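Long-range contacts in 2-c-methyl-d-erythritol 4-phosphate cytidylyltransferase (Streptococcus pneumoniae, PDB 2VSH), which transfers the cytidylyl group of CTP to D-ribitol 5-phosphate, giving the CDP-ribitol used for teichoic acid precursors: residues M2-G10 with S46-H55; Q132-A143 with L165-R175. One frame throughout, in Å; residues are numbered along the deposited sequence.

How the contacts relate
Both contacts are pairings within one mixed seven-stranded sheet, the core of a GT-A-type nucleotidyltransferase fold. Contact 1 joins two parallel strands, 3-9 and 50-54; contact 2 joins strand 136-142 to the antiparallel, bent strand 165-175. Strand 108-113 lies between the two pairs, and their centres are 17 Å apart on opposite sides of the chain's centre, with nearest atoms about 6 Å from each other. The CTP site takes residues from contact 1 and is approached by contact 2. Contact 1 contributes Leu8, Ala9 and Gly10 from the end of its first strand, while the side chain of Thr170, at the corner of contact 2, comes within about 4 Å of that of Arg86, another CTP-binding residue.

Contact 1 of 2, residues M2-G10 with S46-H55; sequences MIYAGILAG and SIEKIVVGVH
Glu48 runs parallel to the Tyr4 side chain, the ring and carboxylate planes 86° apart, with Glu48 CG 3.6 Å from Tyr4 CE2. With CG anti to the backbone N (chi1 179°) and a bend at chi2, the glutamate chain also meets Met2, whose CE lies 3.5 Å from Glu48 OE1; this oxygen is hydrogen-bonded to Tyr100. Lys49 CB approaches the edge of the Tyr4 ring in its plane.

Ile3 is set nearly perpendicular to Ile47, its CG2 3.7 Å from Ile47 CD1 in the modelled conformer. On the face carrying Ala5, Ile7 and Ala9 the contacts are aliphatic. Ala5 CB lies 4.1 Å from both CG1 and CG2 of Ile50, and Val52 CG1 touches both Ile7 CB and Ala9 CB, each at 3.9 Å.

Parallel-strand hydrogen bonds alternate beneath these side chains, from Glu48 N to Ile3 O (2.7 Å) through to Ala9 N and Gly53 O. A water bridges Ile3 N and Ser46 O.

Helix 33-42 covers Ala5, Ile7 and Ile50, while helix 86-100 packs on Tyr4, Leu8 and Lys49; strands 108-113 and 77-81 flank the pair, placing it inside the sheet.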
# COMPACT_ATOMS: atom_id res chain seq x y z
N MET A 2 20.07 -25.01 -14.24
CA MET A 2 19.02 -25.34 -13.28
C MET A 2 18.18 -24.13 -12.91
O MET A 2 18.66 -23.00 -12.93
CB MET A 2 19.62 -25.94 -12.02
CG MET A 2 20.46 -27.19 -12.22
SD MET A 2 19.44 -28.60 -12.70
CE MET A 2 20.36 -29.90 -11.90
N ILE A 3 16.92 -24.37 -12.55
CA ILE A 3 16.05 -23.35 -11.99
C ILE A 3 15.52 -23.88 -10.66
O ILE A 3 14.96 -24.99 -10.59
CB ILE A 3 14.85 -23.01 -12.91
CG1 ILE A 3 15.33 -22.55 -14.29
CG2 ILE A 3 13.99 -21.93 -12.27
CD1 ILE A 3 14.25 -22.61 -15.37
N TYR A 4 15.73 -23.11 -9.61
CA TYR A 4 15.28 -23.47 -8.27
C TYR A 4 14.22 -22.49 -7.79
O TYR A 4 14.19 -21.33 -8.23
CB TYR A 4 16.47 -23.47 -7.30
CG TYR A 4 17.54 -24.47 -7.69
CD1 TYR A 4 18.63 -24.10 -8.49
CD2 TYR A 4 17.45 -25.80 -7.29
CE1 TYR A 4 19.62 -25.05 -8.86
CE2 TYR A 4 18.41 -26.73 -7.66
CZ TYR A 4 19.49 -26.35 -8.44
OH TYR A 4 20.43 -27.29 -8.79
N ALA A 5 13.34 -22.95 -6.91
CA ALA A 5 12.50 -22.03 -6.16
C ALA A 5 13.18 -21.78 -4.83
O ALA A 5 13.71 -22.73 -4.21
CB ALA A 5 11.09 -22.57 -5.96
N GLY A 6 13.19 -20.51 -4.41
CA GLY A 6 13.73 -20.08 -3.11
C GLY A 6 12.63 -19.46 -2.28
O GLY A 6 12.32 -18.27 -2.41
N ILE A 7 12.04 -20.25 -1.38
CA ILE A 7 10.90 -19.81 -0.58
C ILE A 7 11.38 -19.20 0.75
O ILE A 7 12.01 -19.89 1.59
CB ILE A 7 9.88 -20.97 -0.36
CG1 ILE A 7 9.47 -21.61 -1.71
CG2 ILE A 7 8.67 -20.50 0.45
CD1 ILE A 7 8.85 -20.65 -2.75
N LEU A 8 11.07 -17.91 0.94
CA LEU A 8 11.52 -17.14 2.08
C LEU A 8 10.49 -17.22 3.17
O LEU A 8 9.42 -16.60 3.10
CB LEU A 8 11.80 -15.69 1.68
CG LEU A 8 12.96 -15.57 0.69
CD1 LEU A 8 12.83 -14.34 -0.17
CD2 LEU A 8 14.29 -15.58 1.44
N ALA A 9 10.83 -18.02 4.18
CA ALA A 9 9.88 -18.40 5.23
C ALA A 9 10.51 -18.23 6.61
O ALA A 9 10.17 -18.94 7.56
CB ALA A 9 9.45 -19.84 5.01
N GLY A 10 11.42 -17.26 6.72
CA GLY A 10 12.06 -16.93 8.00
C GLY A 10 11.51 -15.66 8.63
O GLY A 10 10.29 -15.50 8.80
N SER A 46 9.73 -27.08 -14.81
CA SER A 46 11.11 -26.60 -15.04
C SER A 46 11.91 -26.33 -13.75
O SER A 46 13.09 -25.98 -13.81
CB SER A 46 11.12 -25.39 -15.99
OG SER A 46 10.53 -24.24 -15.39
N ILE A 47 11.28 -26.52 -12.60
CA ILE A 47 11.91 -26.32 -11.29
C ILE A 47 12.62 -27.59 -10.84
O ILE A 47 11.99 -28.65 -10.74
CB ILE A 47 10.86 -25.90 -10.20
CG1 ILE A 47 10.18 -24.57 -10.56
CG2 ILE A 47 11.49 -25.84 -8.79
CD1 ILE A 47 11.07 -23.34 -10.54
N GLU A 48 13.92 -27.49 -10.54
CA GLU A 48 14.70 -28.62 -10.06
C GLU A 48 14.39 -28.96 -8.59
O GLU A 48 13.98 -30.08 -8.28
CB GLU A 48 16.20 -28.33 -10.25
CG GLU A 48 17.15 -29.42 -9.77
CD GLU A 48 17.10 -30.73 -10.57
OE1 GLU A 48 17.89 -31.64 -10.21
OE2 GLU A 48 16.33 -30.86 -11.54
N LYS A 49 14.60 -28.01 -7.68
CA LYS A 49 14.27 -28.21 -6.26
C LYS A 49 13.55 -26.99 -5.76
O LYS A 49 13.73 -25.91 -6.30
CB LYS A 49 15.54 -28.40 -5.41
CG LYS A 49 16.31 -29.68 -5.64
CD LYS A 49 15.49 -30.90 -5.28
CE LYS A 49 16.35 -32.15 -5.24
NZ LYS A 49 15.55 -33.34 -5.59
N ILE A 50 12.79 -27.17 -4.68
CA ILE A 50 12.15 -26.08 -3.98
C ILE A 50 12.83 -25.94 -2.62
O ILE A 50 12.74 -26.84 -1.78
CB ILE A 50 10.63 -26.34 -3.79
CG1 ILE A 50 9.97 -26.40 -5.17
CG2 ILE A 50 10.01 -25.22 -2.97
CD1 ILE A 50 8.68 -27.21 -5.19
N VAL A 51 13.57 -24.85 -2.46
CA VAL A 51 14.43 -24.69 -1.30
C VAL A 51 13.76 -23.66 -0.40
O VAL A 51 13.51 -22.53 -0.82
CB VAL A 51 15.87 -24.23 -1.68
CG1 VAL A 51 16.77 -24.25 -0.45
CG2 VAL A 51 16.44 -25.13 -2.79
N VAL A 52 13.44 -24.08 0.82
CA VAL A 52 12.69 -23.24 1.76
C VAL A 52 13.57 -22.81 2.94
O VAL A 52 14.08 -23.64 3.69
CB VAL A 52 11.45 -23.99 2.32
CG1 VAL A 52 10.46 -23.00 2.96
CG2 VAL A 52 10.75 -24.80 1.22
N GLY A 53 13.72 -21.50 3.10
CA GLY A 53 14.50 -20.93 4.19
C GLY A 53 13.60 -20.65 5.38
O GLY A 53 12.72 -19.82 5.30
N VAL A 54 13.84 -21.35 6.48
CA VAL A 54 13.02 -21.22 7.68
C VAL A 54 13.92 -20.85 8.86
O VAL A 54 15.10 -21.20 8.88
CB VAL A 54 12.24 -22.54 7.96
CG1 VAL A 54 11.58 -22.53 9.29
CG2 VAL A 54 11.17 -22.77 6.89
N HIS A 55 13.37 -20.13 9.84
CA HIS A 55 14.08 -19.86 11.07
C HIS A 55 14.57 -21.19 11.63
O HIS A 55 13.82 -22.18 11.64
CB HIS A 55 13.14 -19.14 12.05
CG HIS A 55 13.77 -18.80 13.36
ND1 HIS A 55 14.16 -19.76 14.27
CD2 HIS A 55 14.02 -17.61 13.95
CE1 HIS A 55 14.64 -19.17 15.35
NE2 HIS A 55 14.57 -17.87 15.18
O HOH W 1 15.67 -26.67 -13.69
O HOH W 2 10.46 -19.37 10.05

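Contact 2 of 2, residues Q132-A143 with L165-R175; sequences QNHDAVDTVVEA and LYQGQTPQTFR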
# COMPACT_ATOMS: atom_id res chain seq x y z
N GLN A 132 16.03 -14.96 -18.53
CA GLN A 132 16.91 -15.40 -19.61
C GLN A 132 17.63 -14.23 -20.28
O GLN A 132 18.80 -14.35 -20.62
CB GLN A 132 16.15 -16.22 -20.66
CG GLN A 132 15.49 -17.48 -20.09
CD GLN A 132 14.64 -18.23 -21.11
OE1 GLN A 132 14.80 -18.08 -22.33
NE2 GLN A 132 13.72 -19.06 -20.61
N ASN A 133 16.95 -13.10 -20.44
CA ASN A 133 17.57 -11.96 -21.11
C ASN A 133 17.83 -10.74 -20.23
O ASN A 133 18.18 -9.67 -20.73
CB ASN A 133 16.79 -11.59 -22.38
CG ASN A 133 15.41 -12.21 -22.41
OD1 ASN A 133 14.67 -12.17 -21.40
ND2 ASN A 133 15.05 -12.82 -23.53
N HIS A 134 17.68 -10.90 -18.92
CA HIS A 134 17.95 -9.79 -18.01
C HIS A 134 18.78 -10.22 -16.82
O HIS A 134 19.01 -11.42 -16.62
CB HIS A 134 16.65 -9.10 -17.62
CG HIS A 134 15.81 -8.69 -18.79
ND1 HIS A 134 16.12 -7.61 -19.59
CD2 HIS A 134 14.69 -9.24 -19.32
CE1 HIS A 134 15.22 -7.50 -20.55
NE2 HIS A 134 14.33 -8.47 -20.40
N ASP A 135 19.28 -9.26 -16.05
CA ASP A 135 20.10 -9.58 -14.88
C ASP A 135 19.23 -10.11 -13.76
O ASP A 135 19.60 -11.07 -13.06
CB ASP A 135 20.90 -8.36 -14.44
CG ASP A 135 21.95 -7.97 -15.45
OD1 ASP A 135 22.66 -8.86 -15.93
OD2 ASP A 135 22.07 -6.78 -15.77
N ALA A 136 18.05 -9.50 -13.61
CA ALA A 136 17.11 -9.93 -12.59
C ALA A 136 15.68 -9.58 -12.99
O ALA A 136 15.46 -8.90 -13.99
CB ALA A 136 17.46 -9.32 -11.22
N VAL A 137 14.70 -10.07 -12.23
CA VAL A 137 13.29 -9.81 -12.50
C VAL A 137 12.62 -9.48 -11.18
O VAL A 137 12.86 -10.12 -10.18
CB VAL A 137 12.58 -11.06 -13.11
CG1 VAL A 137 11.14 -10.71 -13.56
CG2 VAL A 137 13.37 -11.62 -14.27
N ASP A 138 11.78 -8.45 -11.19
CA ASP A 138 11.02 -8.08 -10.01
C ASP A 138 9.57 -8.14 -10.42
O ASP A 138 9.18 -7.52 -11.42
CB ASP A 138 11.39 -6.66 -9.60
CG ASP A 138 11.03 -6.33 -8.18
OD1 ASP A 138 10.45 -7.17 -7.47
OD2 ASP A 138 11.35 -5.18 -7.75
N THR A 139 8.76 -8.85 -9.65
CA THR A 139 7.32 -8.93 -9.93
C THR A 139 6.62 -7.75 -9.29
O THR A 139 6.67 -7.56 -8.06
CB THR A 139 6.71 -10.26 -9.47
OG1 THR A 139 7.52 -11.34 -9.91
CG2 THR A 139 5.35 -10.45 -10.07
N VAL A 140 5.95 -6.97 -10.12
CA VAL A 140 5.30 -5.75 -9.67
C VAL A 140 3.89 -5.60 -10.24
O VAL A 140 3.53 -6.25 -11.23
CB VAL A 140 6.12 -4.49 -10.04
CG1 VAL A 140 7.57 -4.60 -9.53
CG2 VAL A 140 6.12 -4.27 -11.57
N VAL A 141 3.10 -4.74 -9.60
CA VAL A 141 1.83 -4.26 -10.13
C VAL A 141 1.85 -2.72 -10.11
O VAL A 141 2.65 -2.12 -9.38
CB VAL A 141 0.61 -4.77 -9.30
CG1 VAL A 141 0.39 -6.25 -9.53
CG2 VAL A 141 0.75 -4.47 -7.82
N GLU A 142 0.99 -2.09 -10.89
CA GLU A 142 0.85 -0.64 -10.80
C GLU A 142 0.45 -0.23 -9.39
O GLU A 142 -0.45 -0.81 -8.80
CB GLU A 142 -0.19 -0.11 -11.79
CG GLU A 142 0.24 -0.25 -13.24
CD GLU A 142 -0.77 0.32 -14.22
OE1 GLU A 142 -1.73 1.00 -13.79
OE2 GLU A 142 -0.59 0.09 -15.44
N ALA A 143 1.14 0.78 -8.86
CA ALA A 143 0.84 1.32 -7.54
C ALA A 143 -0.51 2.03 -7.59
O ALA A 143 -0.77 2.80 -8.52
CB ALA A 143 1.93 2.27 -7.08
N LEU A 165 5.30 4.63 -10.73
CA LEU A 165 5.40 3.87 -9.50
C LEU A 165 4.67 2.53 -9.59
O LEU A 165 3.62 2.42 -10.20
CB LEU A 165 4.89 4.68 -8.30
CG LEU A 165 5.58 6.03 -8.01
CD1 LEU A 165 4.92 6.76 -6.83
CD2 LEU A 165 7.10 5.88 -7.79
N TYR A 166 5.28 1.53 -8.98
CA TYR A 166 4.77 0.16 -8.98
C TYR A 166 4.84 -0.35 -7.56
O TYR A 166 5.73 0.06 -6.80
CB TYR A 166 5.62 -0.72 -9.90
CG TYR A 166 5.51 -0.34 -11.37
CD1 TYR A 166 6.32 0.66 -11.92
CD2 TYR A 166 4.59 -0.97 -12.21
CE1 TYR A 166 6.21 1.03 -13.25
CE2 TYR A 166 4.48 -0.62 -13.55
CZ TYR A 166 5.29 0.37 -14.07
OH TYR A 166 5.19 0.73 -15.39
N GLN A 167 3.88 -1.18 -7.18
CA GLN A 167 3.97 -1.91 -5.92
C GLN A 167 4.80 -3.17 -6.15
O GLN A 167 4.51 -3.98 -7.04
CB GLN A 167 2.58 -2.27 -5.39
CG GLN A 167 2.59 -3.23 -4.20
CD GLN A 167 1.25 -3.92 -3.98
OE1 GLN A 167 1.12 -5.14 -4.16
NE2 GLN A 167 0.25 -3.15 -3.59
N GLY A 168 5.87 -3.30 -5.35
CA GLY A 168 6.77 -4.43 -5.46
C GLY A 168 6.16 -5.65 -4.82
O GLY A 168 5.65 -5.59 -3.71
N GLN A 169 6.22 -6.77 -5.53
CA GLN A 169 5.75 -8.04 -5.00
C GLN A 169 6.90 -9.02 -5.09
O GLN A 169 8.04 -8.62 -5.26
CB GLN A 169 4.55 -8.55 -5.80
CG GLN A 169 3.38 -7.56 -5.90
CD GLN A 169 2.16 -8.17 -6.60
OE1 GLN A 169 2.29 -9.00 -7.51
NE2 GLN A 169 0.97 -7.78 -6.16
N THR A 170 6.60 -10.31 -4.95
CA THR A 170 7.53 -11.36 -5.35
C THR A 170 6.77 -12.31 -6.29
O THR A 170 5.54 -12.28 -6.29
CB THR A 170 8.23 -12.06 -4.15
OG1 THR A 170 7.32 -12.95 -3.47
CG2 THR A 170 8.83 -11.04 -3.16
N PRO A 171 7.47 -13.15 -7.08
CA PRO A 171 8.93 -13.43 -7.17
C PRO A 171 9.91 -12.30 -7.50
O PRO A 171 9.57 -11.28 -8.10
CB PRO A 171 9.02 -14.54 -8.23
CG PRO A 171 7.71 -15.20 -8.21
CD PRO A 171 6.71 -14.06 -7.96
N GLN A 172 11.15 -12.53 -7.08
CA GLN A 172 12.31 -11.81 -7.53
C GLN A 172 13.30 -12.88 -7.98
O GLN A 172 13.64 -13.79 -7.21
CB GLN A 172 12.89 -10.94 -6.41
CG GLN A 172 11.89 -9.93 -5.88
CD GLN A 172 12.45 -9.00 -4.81
OE1 GLN A 172 12.11 -7.82 -4.78
NE2 GLN A 172 13.29 -9.52 -3.92
N THR A 173 13.74 -12.78 -9.23
CA THR A 173 14.42 -13.88 -9.91
C THR A 173 15.77 -13.44 -10.49
O THR A 173 15.89 -12.36 -11.07
CB THR A 173 13.50 -14.47 -11.02
OG1 THR A 173 12.28 -14.92 -10.40
CG2 THR A 173 14.16 -15.65 -11.76
N PHE A 174 16.78 -14.28 -10.31
CA PHE A 174 18.13 -13.92 -10.71
C PHE A 174 19.07 -15.13 -10.65
O PHE A 174 18.75 -16.14 -10.04
CB PHE A 174 18.66 -12.76 -9.82
CG PHE A 174 18.30 -12.89 -8.36
CD1 PHE A 174 18.92 -13.84 -7.56
CD2 PHE A 174 17.35 -12.05 -7.79
CE1 PHE A 174 18.57 -13.96 -6.21
CE2 PHE A 174 17.01 -12.16 -6.45
CZ PHE A 174 17.62 -13.13 -5.66
N ARG A 175 20.23 -15.01 -11.29
CA ARG A 175 21.26 -16.06 -11.24
C ARG A 175 21.82 -16.10 -9.83
O ARG A 175 22.09 -15.05 -9.23
CB ARG A 175 22.35 -15.80 -12.27
CG ARG A 175 21.89 -16.09 -13.70
CD ARG A 175 22.66 -15.32 -14.77
NE ARG A 175 21.89 -15.41 -16.02
CZ ARG A 175 20.92 -14.57 -16.40
NH1 ARG A 175 20.58 -13.52 -15.67
NH2 ARG A 175 20.29 -14.80 -17.53
O HOH W 3 21.25 -12.84 -12.87
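Thr139 and Pro171 make the central polar contact: Pro171 O accepts from both Thr139 N (3.0 Å) and Thr139 OG1 (2.7 Å). The hydroxyl, placed anti to the carbonyl carbon (chi1 -47°), reaches this oxygen from a direction tilted 25° from the carbonyl plane, and Asn127 is a further partner of OG1.

Backbone hydrogen bonds continue the antiparallel pairing on either side. Val137 and Thr173 form a hydrogen-bonded pair, as do Val141 and Gln167, but the register shifts by two between Asp138 and Val140. This beta bulge accompanies the corner at Thr170 and the cis peptide before Pro171; Gln169 N bonds to Thr139 O across it.

At the far end the extended Arg175 side chain brings NH1 to His134 O, 2.8 Å away and in the guanidinium plane. A water binds both N and NH1 of Arg175, while NE forms a salt bridge with Glu106.

Apolar contacts are local. Val140 CG2 meets Tyr166 CD2 at 3.7 Å, the two side chains crossing; Ala136 CB touches Phe174 CB at 3.9 Å, and Ala143 CB meets Leu165 CB at 4.0 Å.

Val141 instead packs its methyls on amides, alongside Gln167 and across Gln169, with CG2 3.7 Å from Gln169 NE2. That nitrogen bonds to Glu214 O and weakly to Gln167 OE1.

Leu165 and Tyr166 also pair with a strand of the second subunit, so the sheet crosses the dimer interface. Chemically, two donors from one residue converge on Pro171 O, which should hold the Thr139 side chain in place beside the bulge. The Arg175 NH1 bond to the carbonyl of His134, with NE paired to Glu106, ties the turn between helix 121-133 and strand 136-142 to the end of strand 165-175; Glu106 would be expected to offset the arginine's charge.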